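Aminomethyltransferase (Bartonella henselae, PDB 3GIR) is a member of the aminomethyltransferase family, built from a folate-binding domain followed by a C-terminal barrel domain. Local coordinates at residues P37-L41 and A230-E235; H69-R73 and S253-A258; H75-D80 and R242-V246. One frame throughout, in Å; residues are numbered along the deposited sequence.

Interaction 1: residues P37-L41 and A230-E235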
# COMPACT_ATOMS: atom_id res chain seq x y z
N PRO A 37 -4.99 -19.01 2.50
CA PRO A 37 -5.71 -19.85 3.50
C PRO A 37 -7.20 -19.92 3.39
O PRO A 37 -7.80 -20.99 3.58
CB PRO A 37 -5.28 -19.16 4.82
CG PRO A 37 -3.94 -18.61 4.56
CD PRO A 37 -4.03 -18.10 3.12
N LEU A 38 -7.87 -18.81 3.06
CA LEU A 38 -9.32 -18.74 2.90
C LEU A 38 -9.82 -18.96 1.44
O LEU A 38 -10.93 -18.58 1.11
CB LEU A 38 -9.81 -17.41 3.42
CG LEU A 38 -9.50 -17.13 4.89
CD1 LEU A 38 -10.08 -15.76 5.26
CD2 LEU A 38 -10.05 -18.27 5.83
N TYR A 39 -8.98 -19.60 0.61
CA TYR A 39 -9.33 -19.86 -0.79
C TYR A 39 -10.73 -20.42 -0.94
O TYR A 39 -11.51 -19.95 -1.78
CB TYR A 39 -8.34 -20.82 -1.44
CG TYR A 39 -8.78 -21.27 -2.82
CD1 TYR A 39 -8.59 -20.46 -3.91
CD2 TYR A 39 -9.46 -22.47 -2.99
CE1 TYR A 39 -8.96 -20.85 -5.21
CE2 TYR A 39 -9.89 -22.87 -4.30
CZ TYR A 39 -9.62 -22.03 -5.38
OH TYR A 39 -10.02 -22.35 -6.64
N GLU A 40 -11.10 -21.40 -0.09
CA GLU A 40 -12.44 -21.98 -0.24
C GLU A 40 -13.61 -21.00 -0.05
O GLU A 40 -14.67 -21.12 -0.71
CB GLU A 40 -12.62 -23.17 0.74
CG GLU A 40 -11.84 -24.38 0.33
CD GLU A 40 -11.98 -25.53 1.38
OE1 GLU A 40 -12.99 -25.52 2.16
OE2 GLU A 40 -11.09 -26.41 1.44
N LEU A 41 -13.47 -20.00 0.84
CA LEU A 41 -14.45 -18.96 0.97
C LEU A 41 -14.60 -18.16 -0.32
O LEU A 41 -15.73 -17.76 -0.68
CB LEU A 41 -14.17 -17.97 2.14
CG LEU A 41 -14.23 -18.47 3.57
CD1 LEU A 41 -14.08 -17.30 4.59
CD2 LEU A 41 -15.58 -19.23 3.76
N ALA A 230 -9.30 -17.73 11.36
CA ALA A 230 -9.66 -16.76 10.36
C ALA A 230 -10.92 -17.04 9.65
O ALA A 230 -11.63 -16.10 9.32
CB ALA A 230 -8.52 -16.63 9.32
N ARG A 231 -11.21 -18.30 9.28
CA ARG A 231 -12.41 -18.57 8.50
C ARG A 231 -13.65 -18.14 9.24
O ARG A 231 -14.55 -17.48 8.72
CB ARG A 231 -12.45 -20.03 8.12
CG ARG A 231 -13.58 -20.43 7.26
CD ARG A 231 -13.70 -21.95 7.13
NE ARG A 231 -14.97 -22.23 6.49
CZ ARG A 231 -15.17 -22.56 5.21
NH1 ARG A 231 -14.15 -22.75 4.34
NH2 ARG A 231 -16.43 -22.75 4.82
N ALA A 232 -13.70 -18.48 10.53
CA ALA A 232 -14.82 -18.06 11.33
C ALA A 232 -14.99 -16.52 11.42
O ALA A 232 -16.12 -15.99 11.31
CB ALA A 232 -14.74 -18.76 12.74
N LEU A 233 -13.92 -15.77 11.60
CA LEU A 233 -14.00 -14.36 11.63
C LEU A 233 -14.53 -13.80 10.29
O LEU A 233 -15.35 -12.91 10.25
CB LEU A 233 -12.66 -13.74 11.98
CG LEU A 233 -12.60 -12.21 11.93
CD1 LEU A 233 -13.65 -11.56 12.89
CD2 LEU A 233 -11.19 -11.62 12.12
N ALA A 234 -13.94 -14.27 9.21
CA ALA A 234 -14.38 -13.77 7.91
C ALA A 234 -15.84 -14.04 7.65
O ALA A 234 -16.53 -13.12 7.19
CB ALA A 234 -13.53 -14.36 6.79
N GLU A 235 -16.33 -15.22 8.01
CA GLU A 235 -17.74 -15.52 7.85
C GLU A 235 -18.58 -14.64 8.74
O GLU A 235 -19.65 -14.19 8.33
CB GLU A 235 -18.03 -16.99 8.11
CG GLU A 235 -17.43 -17.96 7.14
CD GLU A 235 -17.53 -19.45 7.64
OE1 GLU A 235 -17.45 -19.69 8.89
OE2 GLU A 235 -17.67 -20.36 6.79
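The guanidinium of Arg-231 carries the methyl CD2 of Leu-41 over the centre of one face, 3.7 Å from CZ, while Glu-40 CB sits at its edge, in plane. This is a small helix-on-helix contact of the folate-binding domain, in which helix 39-44 and its N-cap residue Leu-38 lean on helix 227-238. The Arg-231 chain, with CG anti to the backbone N (chi1 -176°) and extended as far as NE, leaves its own helix and passes obliquely across Leu-41. Two carboxylates approach the guanidinium without gripping it hard. Glu-40 OE1 lies obliquely to it in a long salt bridge, 3.7 Å from NH1, the two planes turned 70° apart. Glu-235, one turn further along the helix, offers OE2 to NE and NH2 in weak bonds, that to NE being 3.3 Å. Beneath this exposed network the contact becomes apolar and better buried. Leu-38 and Leu-41 reach the same methyl, Ala-234 CB, and Trp-245 of the neighbouring strand touches both Leu-41 and Ala-234. The second branch of Leu-38 lies against the start of Arg-231, backbone and CB alike: CD2 stands 3.6 Å from Arg-231 CA.

Interaction 2: residues H69-R73 and S253-A258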
# COMPACT_ATOMS: atom_id res chain seq x y z
N HIS A 69 -16.09 -1.64 -5.90
CA HIS A 69 -15.51 -0.33 -5.63
C HIS A 69 -16.48 0.60 -4.95
O HIS A 69 -16.23 1.20 -3.86
CB HIS A 69 -14.94 0.24 -6.94
CG HIS A 69 -14.30 1.59 -6.79
ND1 HIS A 69 -12.95 1.81 -7.02
CD2 HIS A 69 -14.83 2.79 -6.45
CE1 HIS A 69 -12.69 3.09 -6.81
NE2 HIS A 69 -13.81 3.71 -6.45
N LEU A 70 -17.63 0.80 -5.61
CA LEU A 70 -18.65 1.70 -5.09
C LEU A 70 -19.15 1.23 -3.74
O LEU A 70 -19.35 2.07 -2.86
CB LEU A 70 -19.78 1.90 -6.11
CG LEU A 70 -19.38 2.58 -7.43
CD1 LEU A 70 -20.54 2.40 -8.49
CD2 LEU A 70 -18.94 4.03 -7.28
N HIS A 71 -19.28 -0.07 -3.55
CA HIS A 71 -19.69 -0.63 -2.26
C HIS A 71 -18.79 -0.22 -1.11
O HIS A 71 -19.25 0.15 -0.01
CB HIS A 71 -19.88 -2.16 -2.33
CG HIS A 71 -20.35 -2.73 -1.03
ND1 HIS A 71 -21.69 -2.83 -0.72
CD2 HIS A 71 -19.66 -3.17 0.05
CE1 HIS A 71 -21.80 -3.36 0.50
NE2 HIS A 71 -20.59 -3.55 1.00
N THR A 72 -17.47 -0.21 -1.36
CA THR A 72 -16.49 0.12 -0.36
C THR A 72 -16.62 1.56 0.07
O THR A 72 -16.50 1.88 1.24
CB THR A 72 -15.03 -0.21 -0.84
OG1 THR A 72 -14.94 -1.60 -1.23
CG2 THR A 72 -13.98 0.07 0.18
N ARG A 73 -16.89 2.43 -0.89
CA ARG A 73 -17.00 3.86 -0.57
C ARG A 73 -18.34 4.21 0.12
O ARG A 73 -18.42 5.27 0.76
CB ARG A 73 -16.75 4.70 -1.78
CG ARG A 73 -15.31 4.65 -2.33
CD ARG A 73 -14.75 6.00 -2.70
NE ARG A 73 -13.52 5.94 -3.43
CZ ARG A 73 -12.33 5.71 -2.89
NH1 ARG A 73 -12.20 5.58 -1.58
NH2 ARG A 73 -11.28 5.57 -3.65
N SER A 253 -8.50 0.04 -8.10
CA SER A 253 -9.16 1.27 -8.46
C SER A 253 -9.33 2.16 -7.25
O SER A 253 -9.18 3.42 -7.30
CB SER A 253 -10.47 1.04 -9.22
OG SER A 253 -11.35 0.16 -8.52
N LEU A 254 -9.60 1.54 -6.10
CA LEU A 254 -9.70 2.33 -4.88
C LEU A 254 -8.41 3.01 -4.53
O LEU A 254 -8.41 4.24 -4.17
CB LEU A 254 -10.23 1.50 -3.70
CG LEU A 254 -11.67 1.02 -3.81
CD1 LEU A 254 -11.83 -0.21 -2.90
CD2 LEU A 254 -12.73 2.11 -3.42
N ARG A 255 -7.33 2.25 -4.43
CA ARG A 255 -6.07 2.81 -4.06
C ARG A 255 -5.58 3.86 -5.05
O ARG A 255 -4.96 4.85 -4.64
CB ARG A 255 -5.02 1.73 -3.80
CG ARG A 255 -4.51 0.97 -5.04
CD ARG A 255 -3.33 1.66 -5.58
NE ARG A 255 -2.97 1.06 -6.85
CZ ARG A 255 -1.99 1.47 -7.67
NH1 ARG A 255 -1.20 2.48 -7.38
NH2 ARG A 255 -1.81 0.77 -8.79
N LEU A 256 -5.81 3.63 -6.33
CA LEU A 256 -5.37 4.57 -7.36
C LEU A 256 -6.13 5.88 -7.30
O LEU A 256 -5.51 6.96 -7.31
CB LEU A 256 -5.45 3.88 -8.72
CG LEU A 256 -5.03 4.66 -9.98
CD1 LEU A 256 -3.68 5.37 -9.72
CD2 LEU A 256 -5.09 3.75 -11.23
N GLU A 257 -7.43 5.83 -7.10
CA GLU A 257 -8.23 7.08 -6.76
C GLU A 257 -7.67 7.84 -5.55
O GLU A 257 -7.69 9.05 -5.49
CB GLU A 257 -9.70 6.74 -6.53
CG GLU A 257 -10.47 6.51 -7.75
CD GLU A 257 -11.94 6.30 -7.47
OE1 GLU A 257 -12.27 6.06 -6.29
OE2 GLU A 257 -12.76 6.34 -8.42
N ALA A 258 -7.24 7.09 -4.52
CA ALA A 258 -6.67 7.64 -3.28
C ALA A 258 -5.23 8.15 -3.40
O ALA A 258 -4.67 8.62 -2.44
CB ALA A 258 -6.78 6.63 -2.08
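His-69 and Arg-73, one turn apart on helix 65-74, both reach for a single carboxylate oxygen, Glu-257 OE1, on helix 248-257. The setting is a buried helix pair of the folate-binding domain, the N-to-C directions of the short segments 59° apart and their axes 10.8 Å apart at closest approach. Arg-73 grips OE1 side-on with two nitrogens: NE at 3.1 Å and NH2 at 2.9 Å, the latter on the anti lone pair. Both bonds lie in the guanidinium plane, and the carboxylate is nearly coplanar with it. Arg-73 NH2 makes one further, weak bond, 3.2 Å to Leu-254 O. The imidazole meets Glu-257 OE1 differently, at its edge and with its plane almost perpendicular to the carboxylate; NE2 to OE1 is short, 2.8 Å, but bent enough to count as weak. At the other end of the ring ND1 shares a hydrogen bond with Ser-253 OG, 2.7 Å away. A chi1 of -180° points the His-69 ring directly away from its own backbone N and across to helix 248-257, between these partners.

One methyl serves both flat groups. Leu-254 CD2 stands 3.5 Å from the centroid of the His-69 ring, only 6° off its normal, in a CH-pi contact, and also lies over the centre of the Arg-73 guanidinium. Its sister CD1 packs on Thr-72, whose OG1 bonds to the carbonyl of Glu-68.

Further out, Glu-218 forms a salt bridge with Arg-73 NH1, so the guanidinium is shared between two carboxylates. Ser-346 OG binds His-69 NE2, tying the pair to the loop before strand 349-356, and from the same loop Phe-347 N binds the second carboxylate oxygen, Glu-257 OE2.

Interaction 3: residues H75-D80 and R242-V246. With NA (sodium ion), chain B.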
# COMPACT_ATOMS: atom_id res chain seq x y z
N HIS A 75 -20.30 1.73 2.02
CA HIS A 75 -20.68 0.73 3.00
C HIS A 75 -19.41 0.18 3.68
O HIS A 75 -18.66 0.93 4.26
CB HIS A 75 -21.57 -0.38 2.38
CG HIS A 75 -22.88 0.13 1.88
ND1 HIS A 75 -23.85 0.66 2.72
CD2 HIS A 75 -23.34 0.27 0.61
CE1 HIS A 75 -24.85 1.10 1.98
NE2 HIS A 75 -24.57 0.89 0.70
N ALA A 76 -19.16 -1.13 3.56
CA ALA A 76 -17.94 -1.72 4.12
C ALA A 76 -17.53 -2.88 3.20
O ALA A 76 -18.32 -3.76 2.87
CB ALA A 76 -18.19 -2.23 5.53
N GLY A 77 -16.29 -2.82 2.71
CA GLY A 77 -15.74 -3.86 1.87
C GLY A 77 -14.74 -4.67 2.67
O GLY A 77 -13.98 -4.15 3.47
N LEU A 78 -14.79 -5.97 2.46
CA LEU A 78 -13.89 -6.93 3.10
C LEU A 78 -12.92 -7.45 2.03
O LEU A 78 -13.31 -7.94 0.97
CB LEU A 78 -14.68 -8.12 3.69
CG LEU A 78 -13.85 -9.09 4.55
CD1 LEU A 78 -13.27 -8.41 5.84
CD2 LEU A 78 -14.77 -10.35 4.90
N PHE A 79 -11.64 -7.32 2.32
CA PHE A 79 -10.56 -7.68 1.42
C PHE A 79 -9.68 -8.73 2.09
O PHE A 79 -9.19 -8.52 3.19
CB PHE A 79 -9.65 -6.48 1.09
CG PHE A 79 -10.34 -5.27 0.53
CD1 PHE A 79 -10.13 -4.87 -0.79
CD2 PHE A 79 -11.16 -4.48 1.34
CE1 PHE A 79 -10.75 -3.73 -1.29
CE2 PHE A 79 -11.79 -3.38 0.80
CZ PHE A 79 -11.59 -3.03 -0.51
N ASP A 80 -9.47 -9.86 1.40
CA ASP A 80 -8.52 -10.82 1.87
C ASP A 80 -7.15 -10.44 1.33
O ASP A 80 -6.85 -10.57 0.13
CB ASP A 80 -8.89 -12.25 1.41
CG ASP A 80 -8.00 -13.29 2.04
OD1 ASP A 80 -6.96 -12.92 2.67
OD2 ASP A 80 -8.30 -14.51 1.87
N ARG A 242 -23.97 -5.06 5.62
CA ARG A 242 -23.21 -3.91 5.09
C ARG A 242 -21.89 -4.37 4.38
O ARG A 242 -21.28 -3.51 3.75
CB ARG A 242 -22.89 -2.90 6.15
CG ARG A 242 -24.18 -2.31 6.77
CD ARG A 242 -23.92 -1.61 8.02
NE ARG A 242 -23.61 -2.53 9.10
CZ ARG A 242 -23.62 -2.18 10.40
NH1 ARG A 242 -23.85 -0.91 10.80
NH2 ARG A 242 -23.36 -3.10 11.28
N VAL A 243 -21.54 -5.66 4.52
CA VAL A 243 -20.21 -6.15 4.11
C VAL A 243 -20.32 -7.04 2.87
O VAL A 243 -21.15 -7.96 2.81
CB VAL A 243 -19.57 -6.95 5.24
CG1 VAL A 243 -18.19 -7.47 4.91
CG2 VAL A 243 -19.40 -6.05 6.49
N GLU A 244 -19.45 -6.75 1.90
CA GLU A 244 -19.22 -7.66 0.78
C GLU A 244 -17.75 -7.87 0.60
O GLU A 244 -16.96 -6.98 0.87
CB GLU A 244 -19.81 -7.10 -0.50
CG GLU A 244 -21.33 -6.78 -0.45
CD GLU A 244 -22.23 -8.04 -0.44
OE1 GLU A 244 -21.77 -9.17 -0.63
OE2 GLU A 244 -23.46 -7.90 -0.21
N TRP A 245 -17.38 -9.01 0.02
CA TRP A 245 -16.01 -9.21 -0.45
C TRP A 245 -15.70 -8.30 -1.66
O TRP A 245 -16.58 -8.04 -2.52
CB TRP A 245 -15.84 -10.60 -0.99
CG TRP A 245 -15.68 -11.74 -0.04
CD1 TRP A 245 -16.53 -12.82 0.03
CD2 TRP A 245 -14.63 -11.99 0.91
NE1 TRP A 245 -16.09 -13.70 0.95
CE2 TRP A 245 -14.92 -13.24 1.51
CE3 TRP A 245 -13.51 -11.30 1.31
CZ2 TRP A 245 -14.08 -13.81 2.48
CZ3 TRP A 245 -12.71 -11.84 2.28
CH2 TRP A 245 -13.00 -13.11 2.87
N VAL A 246 -14.48 -7.73 -1.63
CA VAL A 246 -13.98 -6.88 -2.69
C VAL A 246 -12.71 -7.56 -3.25
O VAL A 246 -11.81 -7.94 -2.50
CB VAL A 246 -13.75 -5.50 -2.15
CG1 VAL A 246 -13.25 -4.57 -3.28
CG2 VAL A 246 -15.06 -4.98 -1.61
NA NA B . -22.76 -9.30 3.89
O HOH W 1 -10.90 -10.31 -1.23
O HOH W 2 -24.36 -8.10 2.44
O HOH W 3 -22.66 -10.74 2.00
O HOH W 4 -24.83 -10.54 4.58
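Leu-78 and Trp-245, paired across two parallel strands, mark the tight end of this contact. Leu-78 N to Glu-244 O and Val-246 N to Leu-78 O are both 2.9 Å, the first nearly straight at 170°. On the side of the sheet facing helix 227-238, the two side chains run side by side in the same direction. Leu-78, its chi1 of -172° swinging CG to the far side of CB from the backbone N, lays CD2 over the face of the indole's six-membered ring, offset toward the rim, in a CH-pi contact; CD2 is 3.7 Å from Trp-245 CZ3. The ring of Tyr-61 meets the same tryptophan with its plane nearly parallel. The other side of the sheet is as close: Val-246 CB stands over a face of the Phe-79 ring, offset toward its rim, and Val-246 CG2 lies 3.7 Å from Gly-77 CA.

Beyond Val-246 the direct pairing gives way to a water, which accepts from Asp-80 N and donates to Val-246 O. Toward the other end the pairing is weaker. Ala-76 N to Arg-242 O and Glu-244 N to Ala-76 O are both weak, the latter at 3.3 Å, though Val-243 CA adds a CA-H...O contact to that same carbonyl.

Here the outer strand turns to the sodium ion. Val-243 O binds it at 2.4 Å, with three waters and the backbone oxygens of Leu-238 and Asp-240 completing six ligands. The partly exposed Glu-244 takes part from the second shell, each carboxylate oxygen accepting from a metal-bound water, OE2 at 2.8 Å. Strand 243-245 is the outermost on this side of a mixed sheet and runs parallel to its neighbour, strand 76-80, so the arrangement is that of a sheet's parallel edge pair in the folate-binding domain, with a sodium site at its margin.

Interaction 3 stands between the other two, and illustrates how a parallel strand pair can be packed by helices on both faces. Interaction 1 meets it through Trp-245, whose CZ2 is 4.1 Å from Leu-41 CD1, and through Asp-80 OD2, 3.6 Å from Leu-38 CB. Interaction 2 meets it by way of His-71 NE2, which probably hydrogen-bonds Arg-242 O at 2.8 Å. Interactions 1 and 2 do not touch, their nearest atoms being about 12 Å apart. Interactions 2 and 3 are also joined along the chain: helix 65-74 leads into strand 76-80, and strand 243-245 into helix 248-257. The sodium ion belongs to interaction 3, about 10 Å from the side chain of Glu-235 and about 12 Å from that of Thr-72.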